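Local coordinates for protein alpha-toxin (Clostridium novyi, PDB 2VK9) that is a large clostridial toxin whose fragment modelled here joins an N-terminal helical domain to a catalytic domain of the GT-A class, at residues 2-6 with 78-82; 109-114 with 230-234; 115-119 with 324-328. The contacts are given in a common frame with arbitrary orientation. Numbering follows the deposited sequence.

Interaction 1: 2-6 with 78-82; sequences LITRE and SLYSE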
loop_
_atom_site.group_PDB
_atom_site.type_symbol
_atom_site.label_atom_id
_atom_site.label_comp_id
_atom_site.label_asym_id
_atom_site.label_seq_id
_atom_site.Cartn_x
_atom_site.Cartn_y
_atom_site.Cartn_z
ATOM N N LEU A 2 22.282 26.142 8.353
ATOM C CA LEU A 2 22.093 26.132 6.878
ATOM C C LEU A 2 23.087 25.152 6.241
ATOM O O LEU A 2 23.701 24.325 6.940
ATOM C CB LEU A 2 22.292 27.551 6.321
ATOM C CG LEU A 2 21.346 28.050 5.207
ATOM C CD1 LEU A 2 21.556 29.545 4.933
ATOM C CD2 LEU A 2 21.494 27.268 3.911
ATOM N N ILE A 3 23.218 25.245 4.914
ATOM C CA ILE A 3 24.259 24.566 4.148
ATOM C C ILE A 3 25.559 25.352 4.328
ATOM O O ILE A 3 25.536 26.533 4.712
ATOM C CB ILE A 3 23.915 24.516 2.637
ATOM C CG1 ILE A 3 22.568 23.850 2.392
ATOM C CG2 ILE A 3 24.933 23.695 1.883
ATOM C CD1 ILE A 3 22.292 23.681 0.918
ATOM N N THR A 4 26.687 24.698 4.040
ATOM C CA THR A 4 28.007 25.305 4.193
ATOM C C THR A 4 28.247 26.497 3.262
ATOM O O THR A 4 27.554 26.665 2.261
ATOM C CB THR A 4 29.117 24.253 4.022
ATOM O OG1 THR A 4 29.029 23.702 2.709
ATOM C CG2 THR A 4 29.020 23.136 5.070
ATOM N N ARG A 5 29.232 27.320 3.611
ATOM C CA ARG A 5 29.567 28.519 2.849
ATOM C C ARG A 5 30.401 28.161 1.605
ATOM O O ARG A 5 31.066 27.132 1.596
ATOM C CB ARG A 5 30.253 29.501 3.807
ATOM C CG ARG A 5 31.483 30.247 3.331
ATOM C CD ARG A 5 32.413 30.483 4.538
ATOM N NE ARG A 5 33.325 31.622 4.365
ATOM C CZ ARG A 5 34.529 31.710 4.934
ATOM N NH1 ARG A 5 34.973 30.721 5.705
ATOM N NH2 ARG A 5 35.297 32.778 4.722
ATOM N N GLU A 6 30.334 28.982 0.554
ATOM C CA GLU A 6 31.048 28.715 -0.713
ATOM C C GLU A 6 32.561 28.608 -0.548
ATOM O O GLU A 6 33.197 27.766 -1.170
ATOM C CB GLU A 6 30.735 29.772 -1.782
ATOM C CG GLU A 6 31.330 29.448 -3.162
ATOM C CD GLU A 6 31.581 30.667 -4.044
ATOM O OE1 GLU A 6 31.512 31.811 -3.555
ATOM O OE2 GLU A 6 31.868 30.484 -5.246
ATOM N N SER A 78 24.627 16.981 3.036
ATOM C CA SER A 78 24.121 18.123 3.800
ATOM C C SER A 78 22.877 18.726 3.160
ATOM O O SER A 78 22.117 19.431 3.822
ATOM C CB SER A 78 25.205 19.191 4.020
ATOM O OG SER A 78 25.655 19.760 2.801
ATOM N N LEU A 79 22.680 18.447 1.872
ATOM C CA LEU A 79 21.433 18.775 1.196
ATOM C C LEU A 79 20.267 17.998 1.819
ATOM O O LEU A 79 19.157 18.514 1.927
ATOM C CB LEU A 79 21.534 18.462 -0.294
ATOM C CG LEU A 79 22.695 19.039 -1.098
ATOM C CD1 LEU A 79 22.662 18.481 -2.516
ATOM C CD2 LEU A 79 22.674 20.560 -1.117
ATOM N N TYR A 80 20.538 16.759 2.226
ATOM C CA TYR A 80 19.559 15.912 2.889
ATOM C C TYR A 80 19.228 16.465 4.266
ATOM O O TYR A 80 18.067 16.505 4.671
ATOM C CB TYR A 80 20.092 14.487 3.041
ATOM C CG TYR A 80 20.469 13.783 1.752
ATOM C CD1 TYR A 80 19.810 14.064 0.557
ATOM C CD2 TYR A 80 21.463 12.802 1.740
ATOM C CE1 TYR A 80 20.146 13.413 -0.613
ATOM C CE2 TYR A 80 21.796 12.141 0.575
ATOM C CZ TYR A 80 21.134 12.454 -0.596
ATOM O OH TYR A 80 21.451 11.813 -1.764
ATOM N N SER A 81 20.259 16.882 4.992
ATOM C CA SER A 81 20.075 17.469 6.312
ATOM C C SER A 81 19.338 18.785 6.205
ATOM O O SER A 81 18.619 19.174 7.121
ATOM C CB SER A 81 21.420 17.681 7.004
ATOM O OG SER A 81 21.932 16.440 7.461
ATOM N N GLU A 82 19.525 19.465 5.081
ATOM C CA GLU A 82 18.844 20.715 4.832
ATOM C C GLU A 82 17.400 20.431 4.450
ATOM O O GLU A 82 16.505 21.189 4.811
ATOM C CB GLU A 82 19.560 21.515 3.743
ATOM C CG GLU A 82 18.968 22.895 3.478
ATOM C CD GLU A 82 19.324 23.937 4.540
ATOM O OE1 GLU A 82 19.993 23.602 5.551
ATOM O OE2 GLU A 82 18.936 25.113 4.347
#

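Interaction 2: 109-114 with 230-234; sequences ISDQSL and KMIAI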
loop_
_atom_site.group_PDB
_atom_site.type_symbol
_atom_site.label_atom_id
_atom_site.label_comp_id
_atom_site.label_asym_id
_atom_site.label_seq_id
_atom_site.Cartn_x
_atom_site.Cartn_y
_atom_site.Cartn_z
ATOM N N ILE A 109 -19.573 -5.831 3.191
ATOM C CA ILE A 109 -18.723 -5.409 4.295
ATOM C C ILE A 109 -19.064 -6.296 5.511
ATOM O O ILE A 109 -20.193 -6.788 5.625
ATOM C CB ILE A 109 -18.856 -3.882 4.558
ATOM C CG1 ILE A 109 -17.737 -3.380 5.469
ATOM C CG2 ILE A 109 -20.234 -3.517 5.093
ATOM C CD1 ILE A 109 -17.620 -1.855 5.528
ATOM N N SER A 110 -18.083 -6.540 6.382
ATOM C CA SER A 110 -18.311 -7.369 7.563
ATOM C C SER A 110 -18.873 -6.516 8.687
ATOM O O SER A 110 -18.794 -5.284 8.641
ATOM C CB SER A 110 -17.026 -8.058 8.008
ATOM O OG SER A 110 -16.185 -7.157 8.689
ATOM N N ASP A 111 -19.449 -7.174 9.690
ATOM C CA ASP A 111 -20.037 -6.474 10.822
ATOM C C ASP A 111 -18.985 -5.912 11.768
ATOM O O ASP A 111 -19.232 -4.915 12.439
ATOM C CB ASP A 111 -21.012 -7.382 11.575
ATOM C CG ASP A 111 -22.304 -7.634 10.798
ATOM O OD1 ASP A 111 -22.451 -7.088 9.675
ATOM O OD2 ASP A 111 -23.176 -8.371 11.315
ATOM N N GLN A 112 -17.812 -6.538 11.822
ATOM C CA GLN A 112 -16.715 -5.988 12.611
ATOM C C GLN A 112 -16.286 -4.639 12.052
ATOM O O GLN A 112 -16.052 -3.700 12.815
ATOM C CB GLN A 112 -15.516 -6.929 12.657
ATOM C CG GLN A 112 -15.687 -8.120 13.574
ATOM C CD GLN A 112 -16.334 -9.322 12.878
ATOM O OE1 GLN A 112 -16.899 -9.216 11.772
ATOM N NE2 GLN A 112 -16.251 -10.483 13.533
ATOM N N SER A 113 -16.197 -4.547 10.722
ATOM C CA SER A 113 -15.845 -3.293 10.054
ATOM C C SER A 113 -16.811 -2.174 10.397
ATOM O O SER A 113 -16.382 -1.033 10.547
ATOM C CB SER A 113 -15.777 -3.461 8.539
ATOM O OG SER A 113 -14.733 -4.339 8.161
ATOM N N LEU A 114 -18.103 -2.495 10.523
ATOM C CA LEU A 114 -19.112 -1.512 10.940
ATOM C C LEU A 114 -18.869 -1.002 12.357
ATOM O O LEU A 114 -19.203 0.139 12.673
ATOM C CB LEU A 114 -20.530 -2.075 10.852
ATOM C CG LEU A 114 -21.088 -2.521 9.513
ATOM C CD1 LEU A 114 -22.542 -2.792 9.625
ATOM C CD2 LEU A 114 -20.876 -1.494 8.475
ATOM N N LYS A 230 -26.623 -2.775 2.394
ATOM C CA LYS A 230 -25.804 -2.645 3.565
ATOM C C LYS A 230 -24.959 -1.375 3.463
ATOM O O LYS A 230 -24.868 -0.613 4.419
ATOM C CB LYS A 230 -24.943 -3.893 3.759
ATOM C CG LYS A 230 -24.392 -4.012 5.157
ATOM C CD LYS A 230 -23.605 -5.276 5.362
ATOM C CE LYS A 230 -23.290 -5.423 6.839
ATOM N NZ LYS A 230 -22.523 -6.648 7.135
ATOM N N MET A 231 -24.371 -1.138 2.292
ATOM C CA MET A 231 -23.588 0.063 2.056
ATOM C C MET A 231 -24.437 1.340 2.160
ATOM O O MET A 231 -23.986 2.335 2.736
ATOM C CB MET A 231 -22.868 -0.020 0.712
ATOM C CG MET A 231 -22.009 -1.268 0.519
ATOM S SD MET A 231 -20.796 -1.570 1.832
ATOM C CE MET A 231 -19.520 -0.372 1.459
ATOM N N ILE A 232 -25.658 1.309 1.626
ATOM C CA ILE A 232 -26.601 2.429 1.800
ATOM C C ILE A 232 -26.873 2.720 3.264
ATOM O O ILE A 232 -26.941 3.875 3.663
ATOM C CB ILE A 232 -27.957 2.215 1.079
ATOM C CG1 ILE A 232 -27.793 2.354 -0.433
ATOM C CG2 ILE A 232 -28.978 3.243 1.522
ATOM C CD1 ILE A 232 -28.781 1.516 -1.217
ATOM N N ALA A 233 -27.012 1.666 4.057
ATOM C CA ALA A 233 -27.356 1.784 5.470
ATOM C C ALA A 233 -26.265 2.441 6.304
ATOM O O ALA A 233 -26.563 3.061 7.326
ATOM C CB ALA A 233 -27.694 0.428 6.038
ATOM N N ILE A 234 -25.008 2.293 5.890
ATOM C CA ILE A 234 -23.882 2.898 6.619
ATOM C C ILE A 234 -23.531 4.261 6.040
ATOM O O ILE A 234 -22.716 4.989 6.594
ATOM C CB ILE A 234 -22.630 1.992 6.636
ATOM C CG1 ILE A 234 -22.206 1.645 5.209
ATOM C CG2 ILE A 234 -22.905 0.742 7.416
ATOM C CD1 ILE A 234 -21.080 0.661 5.120
#

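Interaction 3: 115-119 with 324-328; sequences EYYNM and LMNNY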
loop_
_atom_site.group_PDB
_atom_site.type_symbol
_atom_site.label_atom_id
_atom_site.label_comp_id
_atom_site.label_asym_id
_atom_site.label_seq_id
_atom_site.Cartn_x
_atom_site.Cartn_y
_atom_site.Cartn_z
ATOM N N GLU A 115 -18.300 -1.860 13.201
ATOM C CA GLU A 115 -17.931 -1.485 14.559
ATOM C C GLU A 115 -16.706 -0.576 14.534
ATOM O O GLU A 115 -16.715 0.484 15.164
ATOM C CB GLU A 115 -17.655 -2.724 15.411
ATOM C CG GLU A 115 -18.887 -3.545 15.789
ATOM C CD GLU A 115 -19.482 -3.183 17.160
ATOM O OE1 GLU A 115 -19.648 -1.969 17.475
ATOM O OE2 GLU A 115 -19.805 -4.130 17.918
ATOM N N TYR A 116 -15.668 -0.982 13.794
ATOM C CA TYR A 116 -14.432 -0.200 13.682
ATOM C C TYR A 116 -14.715 1.189 13.123
ATOM O O TYR A 116 -14.169 2.183 13.587
ATOM C CB TYR A 116 -13.407 -0.889 12.773
ATOM C CG TYR A 116 -12.726 -2.123 13.325
ATOM C CD1 TYR A 116 -11.373 -2.351 13.099
ATOM C CD2 TYR A 116 -13.437 -3.080 14.047
ATOM C CE1 TYR A 116 -10.741 -3.505 13.586
ATOM C CE2 TYR A 116 -12.816 -4.230 14.539
ATOM C CZ TYR A 116 -11.472 -4.437 14.302
ATOM O OH TYR A 116 -10.881 -5.587 14.776
ATOM N N TYR A 117 -15.576 1.234 12.118
ATOM C CA TYR A 117 -15.925 2.466 11.439
ATOM C C TYR A 117 -16.628 3.403 12.397
ATOM O O TYR A 117 -16.376 4.605 12.405
ATOM C CB TYR A 117 -16.839 2.128 10.276
ATOM C CG TYR A 117 -17.232 3.274 9.381
ATOM C CD1 TYR A 117 -16.272 4.053 8.737
ATOM C CD2 TYR A 117 -18.568 3.541 9.140
ATOM C CE1 TYR A 117 -16.645 5.076 7.894
ATOM C CE2 TYR A 117 -18.951 4.549 8.308
ATOM C CZ TYR A 117 -17.992 5.318 7.682
ATOM O OH TYR A 117 -18.404 6.330 6.850
ATOM N N ASN A 118 -17.506 2.827 13.210
ATOM C CA ASN A 118 -18.225 3.561 14.230
ATOM C C ASN A 118 -17.282 4.112 15.299
ATOM O O ASN A 118 -17.528 5.166 15.878
ATOM C CB ASN A 118 -19.264 2.654 14.872
ATOM C CG ASN A 118 -20.153 3.395 15.839
ATOM O OD1 ASN A 118 -20.855 4.325 15.452
ATOM N ND2 ASN A 118 -20.121 2.997 17.107
ATOM N N MET A 119 -16.209 3.374 15.554
ATOM C CA MET A 119 -15.242 3.738 16.564
ATOM C C MET A 119 -14.526 5.018 16.121
ATOM O O MET A 119 -14.399 5.972 16.886
ATOM C CB MET A 119 -14.273 2.576 16.750
ATOM C CG MET A 119 -13.210 2.773 17.806
ATOM S SD MET A 119 -13.784 2.471 19.477
ATOM C CE MET A 119 -14.827 1.048 19.193
ATOM N N LEU A 324 -17.522 0.037 24.138
ATOM C CA LEU A 324 -17.265 0.701 22.869
ATOM C C LEU A 324 -17.680 -0.123 21.646
ATOM O O LEU A 324 -17.792 0.406 20.550
ATOM C CB LEU A 324 -15.782 1.056 22.765
ATOM C CG LEU A 324 -15.258 2.087 23.755
ATOM C CD1 LEU A 324 -13.847 2.462 23.394
ATOM C CD2 LEU A 324 -16.154 3.313 23.757
ATOM N N MET A 325 -17.894 -1.416 21.839
ATOM C CA MET A 325 -18.176 -2.345 20.754
ATOM C C MET A 325 -18.951 -3.522 21.318
ATOM O O MET A 325 -18.656 -4.000 22.413
ATOM C CB MET A 325 -16.866 -2.865 20.167
ATOM C CG MET A 325 -16.349 -2.117 18.966
ATOM S SD MET A 325 -14.561 -2.272 18.879
ATOM C CE MET A 325 -14.321 -2.541 17.140
ATOM N N ASN A 326 -19.938 -4.001 20.575
ATOM C CA ASN A 326 -20.736 -5.123 21.042
ATOM C C ASN A 326 -20.150 -6.496 20.753
ATOM O O ASN A 326 -20.549 -7.491 21.360
ATOM C CB ASN A 326 -22.148 -5.027 20.492
ATOM C CG ASN A 326 -23.062 -4.258 21.405
ATOM O OD1 ASN A 326 -22.934 -4.334 22.636
ATOM N ND2 ASN A 326 -24.001 -3.514 20.818
ATOM N N ASN A 327 -19.194 -6.552 19.838
ATOM C CA ASN A 327 -18.709 -7.824 19.351
ATOM C C ASN A 327 -17.195 -7.821 19.314
ATOM O O ASN A 327 -16.583 -7.978 18.261
ATOM C CB ASN A 327 -19.310 -8.102 17.966
ATOM C CG ASN A 327 -19.143 -9.547 17.519
ATOM O OD1 ASN A 327 -18.779 -10.420 18.310
ATOM N ND2 ASN A 327 -19.406 -9.802 16.238
ATOM N N TYR A 328 -16.591 -7.618 20.478
ATOM C CA TYR A 328 -15.143 -7.659 20.586
ATOM C C TYR A 328 -14.753 -8.493 21.798
ATOM O O TYR A 328 -14.490 -7.946 22.875
ATOM C CB TYR A 328 -14.582 -6.240 20.665
ATOM C CG TYR A 328 -13.180 -6.094 20.121
ATOM C CD1 TYR A 328 -12.086 -6.033 20.980
ATOM C CD2 TYR A 328 -12.947 -6.011 18.751
ATOM C CE1 TYR A 328 -10.795 -5.892 20.491
ATOM C CE2 TYR A 328 -11.662 -5.874 18.251
ATOM C CZ TYR A 328 -10.592 -5.813 19.129
ATOM O OH TYR A 328 -9.313 -5.673 18.656
#

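Interaction 1: 2-6 with 78-82
Segment 2-6 begins as an extended chain at the N-terminus and passes beside a helical turn, residues 78-82, whose own geometry is secured by the backbone bond from Glu82 N to Ser78 O at 2.9 Å. The two backbones approach to 6.6 Å between Leu2 CA and Glu82 CA and to 6.5 Å between Ile3 CA and Ser78 CA, so two successive residues of the extended chain face residues one turn apart, i and i+4, on the helix. Ile3 supplies the main side chain from its segment: its CD1 lies 3.7 Å from Leu79 CD2, its CG1 3.9 Å from Glu82 CG, and its CG2 4.1 Å from Ser78 OG, a hydroxyl that is hydrogen-bonded to Phe75 O within the same helix. Glu82 bends past this isoleucine, with OE2 at 3.4 Å from Leu2 CD2. No hydrogen bond joins the segments; the contact is mainly apolar, with Glu82 OE1 3.7 Å from Ile3 N. The principle is that of a chain terminus laid across a helical bundle: Ile3 also touches Leu30 and Phe33 of helix 21-35 and Leu49 of helix 42-62, while Leu79 of helix 69-90 meets Leu52, so three helices of the N-terminal domain converge on this contact.

Interaction 2: 109-114 with 230-234
Ile109 forms the apolar centre of this contact, at the entry to the helix of a beta-alpha-beta unit: helix 111-123 connects the parallel neighbours 99-103 and 128-133 of the central sheet in the GT-A-type domain. Ile109 CG2 packs at 3.8 Å from Met231 SD and 4.3 Å from Ile234 CD1, both from segment 230-234, in the C-terminal part of the helix that begins at 217. Ile109 and Ile234 also rest on Leu131 of strand 128-133, so the two segments share a footing on the sheet. Farther out, Leu114 packs against Ile234 and places CD1 3.9 Å from Lys230 CE. Here the apolar layer grades into the aliphatic part of Lys230, whose fully extended side chain (all four chi angles t) runs from one helix to the start of the other and passes Ile109 CG2 with its CD at 3.8 Å. Ser110 occupies the N-cap position, and its OG shares a hydrogen bond with Ser113 OG at 3.2 Å on the side away from the lysine. The polar edge gathers at the lysine ammonium, where Lys230 NZ donates to Ile109 O at 2.8 Å and to Asp111 OD1 at 2.6 Å, the second bond being a salt bridge.

Interaction 3: 115-119 with 324-328
Three residues, Met325, Glu115 and Met119, give up the most surface here, and they illustrate how a helix and an irregular loop can be joined by polar and apolar means at once. Glu115 points from helix 111-123 at the loop backbone, and its carboxylate meets two successive amides: Asn326 N donates to Glu115 OE2 at 2.7 Å, and Asn327 N makes a weak bond to the same Glu115 OE2 at 3.2 Å. One carboxylate oxygen thereby gives a partner to Asn326 N and a weaker one to Asn327 N, in a loop without regular backbone pairing. Met325 fills the apolar part of the interface. Its CE lies 3.3 Å from Tyr116 CD2, approaching the ring obliquely, and its SD lies 3.3 Å from Met119 CE. One turn along the helix from Glu115, Met119 continues the apolar surface toward Leu324, with its CE 3.7 Å from Leu324 CB and 3.3 Å from Leu324 O. At the other end of the contact, Tyr116 OH meets the edge of the Tyr328 ring, 3.6 Å from Tyr328 CE2. Both tyrosine hydroxyls find their hydrogen bonds elsewhere, Tyr116 with Asp519 N and Tyr328 with His518 N, and Tyr328 also stacks on the His518 ring. On the sheet side of the helix, Tyr117 touches Ile129 and Leu131 of strand 128-133. The arrangement is that of a beta-alpha-beta connecting helix in a GT-A-type domain, laid against the central sheet and contacted by a loop from the helical region inserted between strands 280-283 and 371-376.

How the interactions relate
The three contacts divide between two parts of the toxin fragment. Interaction 1 closes within the N-terminal helical domain before the others open, and its centre is about 52 Å from that of interaction 2 and 49 Å from that of interaction 3. Interactions 2 and 3 have centres about 11 Å apart and use consecutive turns of helix 111-123. They cross along the chain, in the order 109-114, 115-119, 230-234, 324-328, so this one helix collects partners from two parts of the catalytic domain far apart in sequence. They also touch directly, with Ile234 O 4.2 Å from Tyr117 CE2. The general principle is closure within one helical domain, compared with assembly of sequence-distant pieces round a helix that flanks the sheet.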